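PDB 6ANS: DUF1214 domain-containing protein, which is of unknown function but belongs to the DUF1214 family and has a pocket that can hold a phosphate-sized anion. Local coordinates for residues F197-T202 against N326-R331; Y277-C282 against P373-T378; D302-Q307 against W365-A370. All coordinates share one frame; numbering follows the deposited sequence.

The three contacts show how one four-stranded antiparallel sheet (276-284, 360-368, 303-309, 324-326) is built and joined to its neighbours. Contact 3 joins its two central strands. Contact 2 packs the outermost strand 276-284 against the connection leading into strand 377-382 of a second sheet. Contact 1 sets the loop leaving the other outermost strand, 324-326, against the loop after strand 188-196 of another antiparallel sheet. Centres lie about 10 Å (2 and 3), 12 Å (1 and 3) and 20 Å (1 and 2) apart. Along the chain contact 3 is nested inside contact 2, whereas contact 1 alternates with both. Tyr278 and Arg366 bond one phosphate, probably from the crystallisation liquor, consistent with an anion-sized pocket beside the sheet.

Contact 1. Residues F197-T202 against N326-R331; sequences FLDRRT and NKHSAR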
loop_
_atom_site.group_PDB
_atom_site.type_symbol
_atom_site.label_atom_id
_atom_site.label_comp_id
_atom_site.label_asym_id
_atom_site.label_seq_id
_atom_site.Cartn_x
_atom_site.Cartn_y
_atom_site.Cartn_z
ATOM N N PHE A 197 -4.421 7.851 -18.678
ATOM C CA PHE A 197 -3.302 8.584 -19.256
ATOM C C PHE A 197 -3.057 8.141 -20.693
ATOM O O PHE A 197 -2.927 6.940 -20.966
ATOM C CB PHE A 197 -2.030 8.383 -18.427
ATOM C CG PHE A 197 -2.121 8.989 -17.068
ATOM C CD1 PHE A 197 -1.812 10.323 -16.874
ATOM C CD2 PHE A 197 -2.576 8.234 -15.990
ATOM C CE1 PHE A 197 -1.926 10.895 -15.626
ATOM C CE2 PHE A 197 -2.695 8.794 -14.733
ATOM C CZ PHE A 197 -2.369 10.135 -14.552
ATOM N N LEU A 198 -3.003 9.106 -21.609
ATOM C CA LEU A 198 -2.401 8.792 -22.894
ATOM C C LEU A 198 -0.920 8.477 -22.701
ATOM O O LEU A 198 -0.394 7.539 -23.307
ATOM C CB LEU A 198 -2.574 9.961 -23.880
ATOM C CG LEU A 198 -3.954 10.283 -24.462
ATOM C CD1 LEU A 198 -3.898 11.575 -25.277
ATOM C CD2 LEU A 198 -4.499 9.129 -25.294
ATOM N N ASP A 199 -0.250 9.236 -21.829
ATOM C CA ASP A 199 1.202 9.154 -21.634
ATOM C C ASP A 199 1.495 9.751 -20.265
ATOM O O ASP A 199 1.400 10.972 -20.090
ATOM C CB ASP A 199 1.961 9.890 -22.747
ATOM C CG ASP A 199 3.483 9.814 -22.583
ATOM O OD1 ASP A 199 3.974 9.061 -21.718
ATOM O OD2 ASP A 199 4.199 10.505 -23.335
ATOM N N ARG A 200 1.805 8.889 -19.298
ATOM C CA ARG A 200 2.033 9.337 -17.929
ATOM C C ARG A 200 3.243 10.256 -17.815
ATOM O O ARG A 200 3.312 11.066 -16.882
ATOM C CB ARG A 200 2.217 8.110 -17.028
ATOM C CG ARG A 200 1.664 8.223 -15.616
ATOM C CD ARG A 200 1.730 6.858 -14.925
ATOM N NE ARG A 200 0.780 5.896 -15.486
ATOM C CZ ARG A 200 -0.190 5.316 -14.788
ATOM N NH1 ARG A 200 -0.326 5.589 -13.501
ATOM N NH2 ARG A 200 -1.016 4.456 -15.369
ATOM N N ARG A 201 4.173 10.186 -18.767
ATOM C CA ARG A 201 5.382 10.997 -18.675
ATOM C C ARG A 201 5.093 12.475 -18.877
ATOM O O ARG A 201 5.797 13.319 -18.318
ATOM C CB ARG A 201 6.407 10.546 -19.713
ATOM C CG ARG A 201 7.353 9.466 -19.242
ATOM C CD ARG A 201 7.479 8.363 -20.276
ATOM N NE ARG A 201 6.879 8.743 -21.546
ATOM C CZ ARG A 201 7.560 8.969 -22.658
ATOM N NH1 ARG A 201 8.881 8.840 -22.661
ATOM N NH2 ARG A 201 6.917 9.319 -23.766
ATOM N N THR A 202 4.068 12.806 -19.662
ATOM C CA THR A 202 3.797 14.190 -20.021
ATOM C C THR A 202 2.469 14.726 -19.503
ATOM O O THR A 202 2.179 15.920 -19.685
ATOM C CB THR A 202 3.845 14.333 -21.538
ATOM O OG1 THR A 202 2.792 13.545 -22.101
ATOM C CG2 THR A 202 5.190 13.843 -22.048
ATOM N N ASN A 326 -1.805 1.450 -26.559
ATOM C CA ASN A 326 -2.976 2.332 -26.552
ATOM C C ASN A 326 -2.990 3.339 -27.700
ATOM O O ASN A 326 -2.133 3.304 -28.587
ATOM C CB ASN A 326 -3.105 3.050 -25.196
ATOM C CG ASN A 326 -1.979 4.042 -24.927
ATOM O OD1 ASN A 326 -1.438 4.652 -25.844
ATOM N ND2 ASN A 326 -1.642 4.222 -23.652
ATOM N N LYS A 327 -3.973 4.246 -27.676
ATOM C CA LYS A 327 -4.142 5.225 -28.743
ATOM C C LYS A 327 -2.877 6.060 -28.950
ATOM O O LYS A 327 -2.581 6.472 -30.075
ATOM C CB LYS A 327 -5.341 6.120 -28.421
ATOM C CG LYS A 327 -5.494 7.307 -29.347
ATOM C CD LYS A 327 -6.842 7.987 -29.189
ATOM C CE LYS A 327 -7.019 9.065 -30.262
ATOM N NZ LYS A 327 -8.369 9.688 -30.248
ATOM N N HIS A 328 -2.116 6.293 -27.882
ATOM C CA HIS A 328 -0.884 7.074 -27.929
ATOM C C HIS A 328 0.290 6.289 -28.490
ATOM O O HIS A 328 1.172 6.876 -29.123
ATOM C CB HIS A 328 -0.536 7.564 -26.517
ATOM C CG HIS A 328 0.870 8.076 -26.373
ATOM N ND1 HIS A 328 1.252 9.345 -26.756
ATOM C CD2 HIS A 328 1.988 7.480 -25.885
ATOM C CE1 HIS A 328 2.541 9.510 -26.504
ATOM N NE2 HIS A 328 3.010 8.393 -25.981
ATOM N N SER A 329 0.357 4.984 -28.226
ATOM C CA SER A 329 1.523 4.203 -28.598
ATOM C C SER A 329 1.331 3.290 -29.803
ATOM O O SER A 329 2.330 2.886 -30.405
ATOM C CB SER A 329 1.981 3.365 -27.398
ATOM O OG SER A 329 0.994 2.407 -27.084
ATOM N N ALA A 330 0.095 2.962 -30.181
ATOM C CA ALA A 330 -0.136 2.083 -31.327
ATOM C C ALA A 330 0.047 2.850 -32.630
ATOM O O ALA A 330 -0.678 3.815 -32.886
ATOM C CB ALA A 330 -1.535 1.482 -31.263
ATOM N N ARG A 331 0.973 2.393 -33.472
ATOM C CA ARG A 331 1.149 2.948 -34.813
ATOM C C ARG A 331 0.127 2.327 -35.760
ATOM O O ARG A 331 -0.014 1.101 -35.787
ATOM C CB ARG A 331 2.560 2.680 -35.356
ATOM C CG ARG A 331 3.723 3.113 -34.471
ATOM C CD ARG A 331 3.908 4.614 -34.349
ATOM N NE ARG A 331 4.088 5.327 -35.617
ATOM C CZ ARG A 331 4.254 6.647 -35.686
ATOM N NH1 ARG A 331 4.263 7.350 -34.568
ATOM N NH2 ARG A 331 4.390 7.262 -36.852
HETATM O O HOH W 1 1.135 5.469 -23.149
#
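Asp199 and His328 make the main side-chain meeting here, and it is a stack. The CB of Asp199 sits over one face of the imidazole, 3.8 Å from the centroid of the His328 ring, a CH-pi contact. The carboxylate continues past the NE2-CE1 rim, its plane turned 30° from the imidazole, with OD2 of Asp199 3.6 Å from NE2 of His328. Both side chains leave with CG anti to the backbone N (chi1 -179° for Asp199, 165° for His328), which brings the two flat groups together.

Apolar packing is lighter: the CB atoms of Leu198 and His328 approach to 4.1 Å, and Leu198 also leans on Phe303 of strand 303-309. Separately, the backbone comes close, the carbonyl oxygen of Leu198 lying 3.2 Å from CB of His328.

The polar link between the segments is a water. It donates to O of Leu198 at 2.6 Å and accepts from ND2 of Asn326 at 3.1 Å, bridging a loop carbonyl to an amide that also bonds Asp108.

Ionic and capping bonds shape each segment from within. Arg201 grips Asp199 side-on: NE reaches OD1 of Asp199 at 2.9 Å in a nearly straight bond lying in the guanidinium plane, while NH2 takes OD2. The backbone N of Arg201 meets OD1 from above the carboxylate plane, so three bonds fix the carboxylate beside the histidine. In the other segment, OD1 of Asn326 accepts from N of Ser329 at 3.0 Å, and OG of Ser329 receives N of Asn326.

An Asx turn at Asp199 and an Asx motif at Asn326 thus shape the two loops, joining the one after strand 188-196 to the one after strand 324-326 at a partly buried junction between sheets.

Contact 2. Residues Y277-C282 against P373-T378; sequences YYYHSC and PVHPRT. With EDO (1,2-ethanediol), chain H; PO4 (phosphate ion), chain E.
Tyr277 opens the strand segment by laying its ring against Pro373. CG of Pro373 stands over the centre of the Tyr277 ring, 3.6 Å from the centroid, a CH-pi contact in which the two side chains cross at about a right angle. CG of Tyr277 is anti to its own N (chi1 -167°), and the phenol end then reaches His375, with OH of Tyr277 3.5 Å from CE1 of His375. These two rings meet rim to rim, their planes 18° apart.

Tyr278 points to the other side of the strand, toward a phosphate ion and a 1,2-ethanediol, both probably from the crystallisation liquor. Its OH bonds O4 of the phosphate at 2.5 Å, a very short distance, and an ethanediol oxygen lies over one face of its ring.

Tyr279 returns to the proline-rich segment and carries its polar bond. OH of Tyr279 and ND1 of His375 are 2.6 Å apart, a hydrogen bond in which either group could be the donor; the hydroxyl lies near the imidazole plane, at the ring edge. The two rings are steeply turned, 71° between planes. CD of Pro376 covers one face of the phenol, off centre toward the rim, 3.5 Å from CE1 of Tyr279. Trp365 and Trp367 of the adjoining strand also meet this ring, enclosing a buried tyrosine.

His280, again on the phosphate side, gives NE2 to O2 of the ethanediol at 2.6 Å.

Alternate residues of the strand therefore serve two faces. Tyr277 and Tyr279 form an aromatic cluster with His375, flanked by prolines, where strand 276-284 packs against the lead-in to strand 377-382; Tyr278, with Tyr111, Arg194 and Arg366, surrounds the phosphate, consistent with an anion-binding pocket.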
loop_
_atom_site.group_PDB
_atom_site.type_symbol
_atom_site.label_atom_id
_atom_site.label_comp_id
_atom_site.label_asym_id
_atom_site.label_seq_id
_atom_site.Cartn_x
_atom_site.Cartn_y
_atom_site.Cartn_z
ATOM N N TYR A 277 -16.513 0.583 -23.843
ATOM C CA TYR A 277 -16.978 -0.643 -24.468
ATOM C C TYR A 277 -15.854 -1.668 -24.357
ATOM O O TYR A 277 -14.728 -1.411 -24.808
ATOM C CB TYR A 277 -17.360 -0.368 -25.926
ATOM C CG TYR A 277 -18.129 -1.469 -26.605
ATOM C CD1 TYR A 277 -17.468 -2.496 -27.260
ATOM C CD2 TYR A 277 -19.523 -1.460 -26.629
ATOM C CE1 TYR A 277 -18.164 -3.497 -27.914
ATOM C CE2 TYR A 277 -20.239 -2.469 -27.280
ATOM C CZ TYR A 277 -19.548 -3.480 -27.918
ATOM O OH TYR A 277 -20.222 -4.489 -28.561
ATOM N N TYR A 278 -16.144 -2.798 -23.718
ATOM C CA TYR A 278 -15.141 -3.789 -23.347
ATOM C C TYR A 278 -15.176 -5.013 -24.257
ATOM O O TYR A 278 -16.242 -5.446 -24.715
ATOM C CB TYR A 278 -15.349 -4.259 -21.909
ATOM C CG TYR A 278 -15.244 -3.194 -20.831
ATOM C CD1 TYR A 278 -14.040 -2.992 -20.144
ATOM C CD2 TYR A 278 -16.347 -2.428 -20.464
ATOM C CE1 TYR A 278 -13.936 -2.031 -19.142
ATOM C CE2 TYR A 278 -16.254 -1.461 -19.461
ATOM C CZ TYR A 278 -15.036 -1.269 -18.802
ATOM O OH TYR A 278 -14.922 -0.336 -17.793
ATOM N N TYR A 279 -13.988 -5.580 -24.491
ATOM C CA TYR A 279 -13.808 -6.931 -25.018
ATOM C C TYR A 279 -12.914 -7.693 -24.051
ATOM O O TYR A 279 -11.836 -7.205 -23.693
ATOM C CB TYR A 279 -13.154 -6.933 -26.405
ATOM C CG TYR A 279 -13.805 -6.028 -27.433
ATOM C CD1 TYR A 279 -14.482 -6.557 -28.525
ATOM C CD2 TYR A 279 -13.717 -4.647 -27.328
ATOM C CE1 TYR A 279 -15.078 -5.725 -29.484
ATOM C CE2 TYR A 279 -14.317 -3.810 -28.273
ATOM C CZ TYR A 279 -14.991 -4.360 -29.346
ATOM O OH TYR A 279 -15.558 -3.534 -30.285
ATOM N N HIS A 280 -13.359 -8.879 -23.629
ATOM C CA HIS A 280 -12.596 -9.749 -22.747
ATOM C C HIS A 280 -12.474 -11.127 -23.377
ATOM O O HIS A 280 -13.458 -11.674 -23.885
ATOM C CB HIS A 280 -13.262 -9.909 -21.363
ATOM C CG HIS A 280 -13.293 -8.661 -20.527
ATOM N ND1 HIS A 280 -12.161 -8.108 -19.964
ATOM C CD2 HIS A 280 -14.333 -7.895 -20.109
ATOM C CE1 HIS A 280 -12.496 -7.035 -19.267
ATOM N NE2 HIS A 280 -13.808 -6.886 -19.334
ATOM N N SER A 281 -11.290 -11.725 -23.282
ATOM C CA SER A 281 -11.148 -13.109 -23.706
ATOM C C SER A 281 -9.967 -13.741 -22.987
ATOM O O SER A 281 -9.243 -13.084 -22.231
ATOM C CB SER A 281 -10.970 -13.211 -25.218
ATOM O OG SER A 281 -11.317 -14.516 -25.678
ATOM N N CYS A 282 -9.771 -15.033 -23.244
ATOM C CA CYS A 282 -8.570 -15.733 -22.828
ATOM C C CYS A 282 -7.751 -16.077 -24.064
ATOM O O CYS A 282 -8.267 -16.119 -25.186
ATOM C CB CYS A 282 -8.900 -16.998 -22.018
ATOM S SG CYS A 282 -9.675 -18.333 -22.949
ATOM N N PRO A 373 -18.394 1.055 -31.988
ATOM C CA PRO A 373 -17.217 0.205 -31.786
ATOM C C PRO A 373 -16.877 -0.586 -33.039
ATOM O O PRO A 373 -17.740 -0.910 -33.857
ATOM C CB PRO A 373 -17.641 -0.725 -30.644
ATOM C CG PRO A 373 -18.753 -0.017 -29.959
ATOM C CD PRO A 373 -19.471 0.747 -31.032
ATOM N N VAL A 374 -15.592 -0.890 -33.177
ATOM C CA VAL A 374 -15.068 -1.721 -34.252
ATOM C C VAL A 374 -14.510 -2.983 -33.605
ATOM O O VAL A 374 -13.688 -2.904 -32.686
ATOM C CB VAL A 374 -13.989 -0.978 -35.067
ATOM C CG1 VAL A 374 -13.342 -1.906 -36.096
ATOM C CG2 VAL A 374 -14.595 0.275 -35.759
ATOM N N HIS A 375 -14.970 -4.138 -34.070
ATOM C CA HIS A 375 -14.714 -5.398 -33.377
ATOM C C HIS A 375 -13.439 -6.047 -33.899
ATOM O O HIS A 375 -13.376 -6.386 -35.086
ATOM C CB HIS A 375 -15.898 -6.328 -33.553
ATOM C CG HIS A 375 -17.150 -5.815 -32.915
ATOM N ND1 HIS A 375 -17.133 -4.942 -31.849
ATOM C CD2 HIS A 375 -18.457 -6.036 -33.200
ATOM C CE1 HIS A 375 -18.373 -4.662 -31.490
ATOM N NE2 HIS A 375 -19.196 -5.317 -32.290
ATOM N N PRO A 376 -12.420 -6.255 -33.066
ATOM C CA PRO A 376 -11.185 -6.871 -33.561
ATOM C C PRO A 376 -11.406 -8.293 -34.063
ATOM O O PRO A 376 -12.220 -9.048 -33.526
ATOM C CB PRO A 376 -10.261 -6.854 -32.335
ATOM C CG PRO A 376 -10.848 -5.826 -31.410
ATOM C CD PRO A 376 -12.327 -5.910 -31.638
ATOM N N ARG A 377 -10.670 -8.646 -35.108
ATOM C CA ARG A 377 -10.516 -10.025 -35.533
ATOM C C ARG A 377 -9.136 -10.513 -35.108
ATOM O O ARG A 377 -8.217 -9.721 -34.880
ATOM C CB ARG A 377 -10.688 -10.169 -37.049
ATOM C CG ARG A 377 -9.830 -9.244 -37.886
ATOM C CD ARG A 377 -10.264 -9.257 -39.368
ATOM N NE ARG A 377 -9.518 -8.286 -40.173
ATOM C CZ ARG A 377 -8.285 -8.497 -40.625
ATOM N NH1 ARG A 377 -7.674 -9.644 -40.359
ATOM N NH2 ARG A 377 -7.665 -7.574 -41.348
ATOM N N THR A 378 -9.010 -11.832 -34.972
ATOM C CA THR A 378 -7.782 -12.452 -34.504
ATOM C C THR A 378 -7.469 -13.670 -35.361
ATOM O O THR A 378 -8.359 -14.272 -35.967
ATOM C CB THR A 378 -7.884 -12.903 -33.040
ATOM O OG1 THR A 378 -8.788 -14.012 -32.956
ATOM C CG2 THR A 378 -8.390 -11.764 -32.146
HETATM C C1 EDO H . -14.179 -4.525 -15.342
HETATM O O1 EDO H . -13.319 -3.380 -15.503
HETATM C C2 EDO H . -15.237 -4.600 -16.449
HETATM O O2 EDO H . -14.693 -5.096 -17.688
HETATM P P PO4 E . -11.664 -0.343 -16.406
HETATM O O1 PO4 E . -11.615 0.250 -17.793
HETATM O O2 PO4 E . -10.844 -1.594 -16.433
HETATM O O3 PO4 E . -11.137 0.620 -15.373
HETATM O O4 PO4 E . -13.112 -0.641 -16.107
#

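Contact 3. Residues D302-Q307 against W365-A370; sequences DFWNVQ and WRWVGA. With PO4 (phosphate ion), chain E.
Trp304 and Trp365 leave their strands by different torsions and come together near parallel. CG of Trp304 lies between its backbone N and carbonyl carbon (chi1 75°), whereas CG of Trp365 is anti to its N (chi1 -171°); the indole planes end 8° apart, but slid so far that the six-membered rings barely overlap. CZ3 of Trp304 comes within 3.4 Å of CZ2 of Trp365. Trp367 runs alongside Trp304 in the same direction, its CZ3 over one face of that indole and its CE3 3.4 Å from CB of Trp304. Its NE1 bonds the carbonyl of Val374. Val306 extends this apolar face, resting CB on CE3 of Trp365.

The other face is polar around Arg366, whose chain is extended from CG to NE. NH1 bonds OD1 of Asn305 at 2.9 Å, and NH1 and NH2 converge end-on upon OE1 of Gln307, from the same face of its amide; NH1 lies 2.8 Å from that oxygen. Gln307 is itself anchored through NE2 to Asn309 and the carbonyl of Asp105. These bonds hold the Arg366 guanidinium in place, and it offers NE to O1 of the phosphate at 2.7 Å and NH2 to O2. Further toward the loop end, CG2 of Val368 lies at the edge of the Phe303 ring.

Backbone bonds set the antiparallel register. N of Arg366 to O of Asn305 spans 2.9 Å, and Phe303 pairs with Val368 in the same hydrogen-bonded manner. Asp302 N also donates to O of Val368, at 2.9 Å, while the bond from N of Phe303 to that oxygen is weak.

Asp302 and Phe303 facing Val368 make a classic beta bulge at the end of a central antiparallel strand pair, with a tryptophan cluster on one face and, on the other, an arginine holding a phosphate probably from the crystallisation liquor.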
loop_
_atom_site.group_PDB
_atom_site.type_symbol
_atom_site.label_atom_id
_atom_site.label_comp_id
_atom_site.label_asym_id
_atom_site.label_seq_id
_atom_site.Cartn_x
_atom_site.Cartn_y
_atom_site.Cartn_z
ATOM N N ASP A 302 -12.210 8.876 -27.523
ATOM C CA ASP A 302 -11.353 9.639 -26.625
ATOM C C ASP A 302 -10.130 8.839 -26.204
ATOM O O ASP A 302 -9.080 9.424 -25.920
ATOM C CB ASP A 302 -12.161 10.099 -25.406
ATOM C CG ASP A 302 -13.377 10.937 -25.803
ATOM O OD1 ASP A 302 -13.222 11.819 -26.671
ATOM O OD2 ASP A 302 -14.475 10.726 -25.259
ATOM N N PHE A 303 -10.234 7.513 -26.189
ATOM C CA PHE A 303 -9.133 6.665 -25.761
ATOM C C PHE A 303 -9.466 5.239 -26.163
ATOM O O PHE A 303 -10.639 4.877 -26.292
ATOM C CB PHE A 303 -8.903 6.773 -24.247
ATOM C CG PHE A 303 -7.769 5.936 -23.734
ATOM C CD1 PHE A 303 -6.478 6.430 -23.730
ATOM C CD2 PHE A 303 -7.996 4.664 -23.222
ATOM C CE1 PHE A 303 -5.420 5.664 -23.243
ATOM C CE2 PHE A 303 -6.946 3.890 -22.740
ATOM C CZ PHE A 303 -5.657 4.392 -22.746
ATOM N N TRP A 304 -8.425 4.453 -26.412
ATOM C CA TRP A 304 -8.580 3.019 -26.582
ATOM C C TRP A 304 -7.279 2.361 -26.161
ATOM O O TRP A 304 -6.217 2.982 -26.216
ATOM C CB TRP A 304 -8.958 2.655 -28.027
ATOM C CG TRP A 304 -7.846 2.738 -29.056
ATOM C CD1 TRP A 304 -7.594 3.778 -29.909
ATOM C CD2 TRP A 304 -6.895 1.717 -29.386
ATOM N NE1 TRP A 304 -6.525 3.481 -30.720
ATOM C CE2 TRP A 304 -6.081 2.219 -30.422
ATOM C CE3 TRP A 304 -6.645 0.429 -28.897
ATOM C CZ2 TRP A 304 -5.034 1.485 -30.972
ATOM C CZ3 TRP A 304 -5.596 -0.298 -29.444
ATOM C CH2 TRP A 304 -4.813 0.229 -30.474
ATOM N N ASN A 305 -7.366 1.112 -25.719
ATOM C CA ASN A 305 -6.148 0.359 -25.468
ATOM C C ASN A 305 -6.475 -1.122 -25.517
ATOM O O ASN A 305 -7.634 -1.526 -25.654
ATOM C CB ASN A 305 -5.477 0.769 -24.141
ATOM C CG ASN A 305 -6.243 0.315 -22.875
ATOM O OD1 ASN A 305 -7.373 -0.200 -22.921
ATOM N ND2 ASN A 305 -5.629 0.573 -21.726
ATOM N N VAL A 306 -5.422 -1.927 -25.428
ATOM C CA VAL A 306 -5.535 -3.371 -25.297
ATOM C C VAL A 306 -4.407 -3.828 -24.379
ATOM O O VAL A 306 -3.280 -3.329 -24.467
ATOM C CB VAL A 306 -5.487 -4.073 -26.669
ATOM C CG1 VAL A 306 -4.200 -3.719 -27.417
ATOM C CG2 VAL A 306 -5.649 -5.585 -26.501
ATOM N N GLN A 307 -4.715 -4.749 -23.469
ATOM C CA GLN A 307 -3.750 -5.166 -22.469
ATOM C C GLN A 307 -3.708 -6.681 -22.382
ATOM O O GLN A 307 -4.716 -7.358 -22.604
ATOM C CB GLN A 307 -4.098 -4.597 -21.094
ATOM C CG GLN A 307 -5.434 -5.124 -20.542
ATOM C CD GLN A 307 -5.784 -4.508 -19.201
ATOM O OE1 GLN A 307 -6.271 -3.382 -19.144
ATOM N NE2 GLN A 307 -5.537 -5.247 -18.113
ATOM N N TRP A 365 -9.652 -5.438 -24.460
ATOM C CA TRP A 365 -9.625 -4.312 -25.372
ATOM C C TRP A 365 -10.702 -3.320 -24.947
ATOM O O TRP A 365 -11.799 -3.724 -24.545
ATOM C CB TRP A 365 -9.856 -4.788 -26.814
ATOM C CG TRP A 365 -9.644 -3.733 -27.884
ATOM C CD1 TRP A 365 -10.370 -2.584 -28.071
ATOM C CD2 TRP A 365 -8.664 -3.760 -28.932
ATOM N NE1 TRP A 365 -9.892 -1.895 -29.163
ATOM C CE2 TRP A 365 -8.844 -2.591 -29.706
ATOM C CE3 TRP A 365 -7.654 -4.658 -29.292
ATOM C CZ2 TRP A 365 -8.040 -2.292 -30.807
ATOM C CZ3 TRP A 365 -6.857 -4.359 -30.390
ATOM C CH2 TRP A 365 -7.061 -3.186 -31.138
ATOM N N ARG A 366 -10.381 -2.025 -25.011
ATOM C CA ARG A 366 -11.316 -0.965 -24.644
ATOM C C ARG A 366 -11.445 0.047 -25.766
ATOM O O ARG A 366 -10.434 0.548 -26.260
ATOM C CB ARG A 366 -10.867 -0.214 -23.394
ATOM C CG ARG A 366 -10.901 -1.009 -22.100
ATOM C CD ARG A 366 -10.374 -0.111 -20.983
ATOM N NE ARG A 366 -10.106 -0.859 -19.766
ATOM C CZ ARG A 366 -9.020 -1.604 -19.569
ATOM N NH1 ARG A 366 -8.105 -1.713 -20.528
ATOM N NH2 ARG A 366 -8.860 -2.258 -18.419
ATOM N N TRP A 367 -12.683 0.366 -26.142
ATOM C CA TRP A 367 -13.008 1.645 -26.767
ATOM C C TRP A 367 -13.607 2.556 -25.703
ATOM O O TRP A 367 -14.515 2.143 -24.974
ATOM C CB TRP A 367 -14.009 1.512 -27.921
ATOM C CG TRP A 367 -13.652 0.571 -29.035
ATOM C CD1 TRP A 367 -14.362 -0.522 -29.436
ATOM C CD2 TRP A 367 -12.524 0.660 -29.918
ATOM N NE1 TRP A 367 -13.746 -1.124 -30.507
ATOM C CE2 TRP A 367 -12.613 -0.420 -30.821
ATOM C CE3 TRP A 367 -11.448 1.541 -30.029
ATOM C CZ2 TRP A 367 -11.660 -0.645 -31.818
ATOM C CZ3 TRP A 367 -10.500 1.317 -31.021
ATOM C CH2 TRP A 367 -10.613 0.229 -31.899
ATOM N N VAL A 368 -13.090 3.776 -25.595
ATOM C CA VAL A 368 -13.603 4.774 -24.658
ATOM C C VAL A 368 -14.214 5.921 -25.459
ATOM O O VAL A 368 -13.514 6.617 -26.211
ATOM C CB VAL A 368 -12.505 5.277 -23.709
ATOM C CG1 VAL A 368 -13.078 6.270 -22.708
ATOM C CG2 VAL A 368 -11.860 4.098 -22.971
ATOM N N GLY A 369 -15.523 6.112 -25.311
ATOM C CA GLY A 369 -16.182 7.206 -26.005
ATOM C C GLY A 369 -16.329 7.004 -27.497
ATOM O O GLY A 369 -16.274 7.981 -28.257
ATOM N N ALA A 370 -16.485 5.760 -27.944
ATOM C CA ALA A 370 -16.696 5.452 -29.352
ATOM C C ALA A 370 -18.186 5.286 -29.615
ATOM O O ALA A 370 -18.841 4.450 -28.983
ATOM C CB ALA A 370 -15.946 4.180 -29.747
HETATM P P PO4 E . -11.664 -0.343 -16.406
HETATM O O1 PO4 E . -11.615 0.250 -17.793
HETATM O O2 PO4 E . -10.844 -1.594 -16.433
HETATM O O3 PO4 E . -11.137 0.620 -15.373
HETATM O O4 PO4 E . -13.112 -0.641 -16.107
#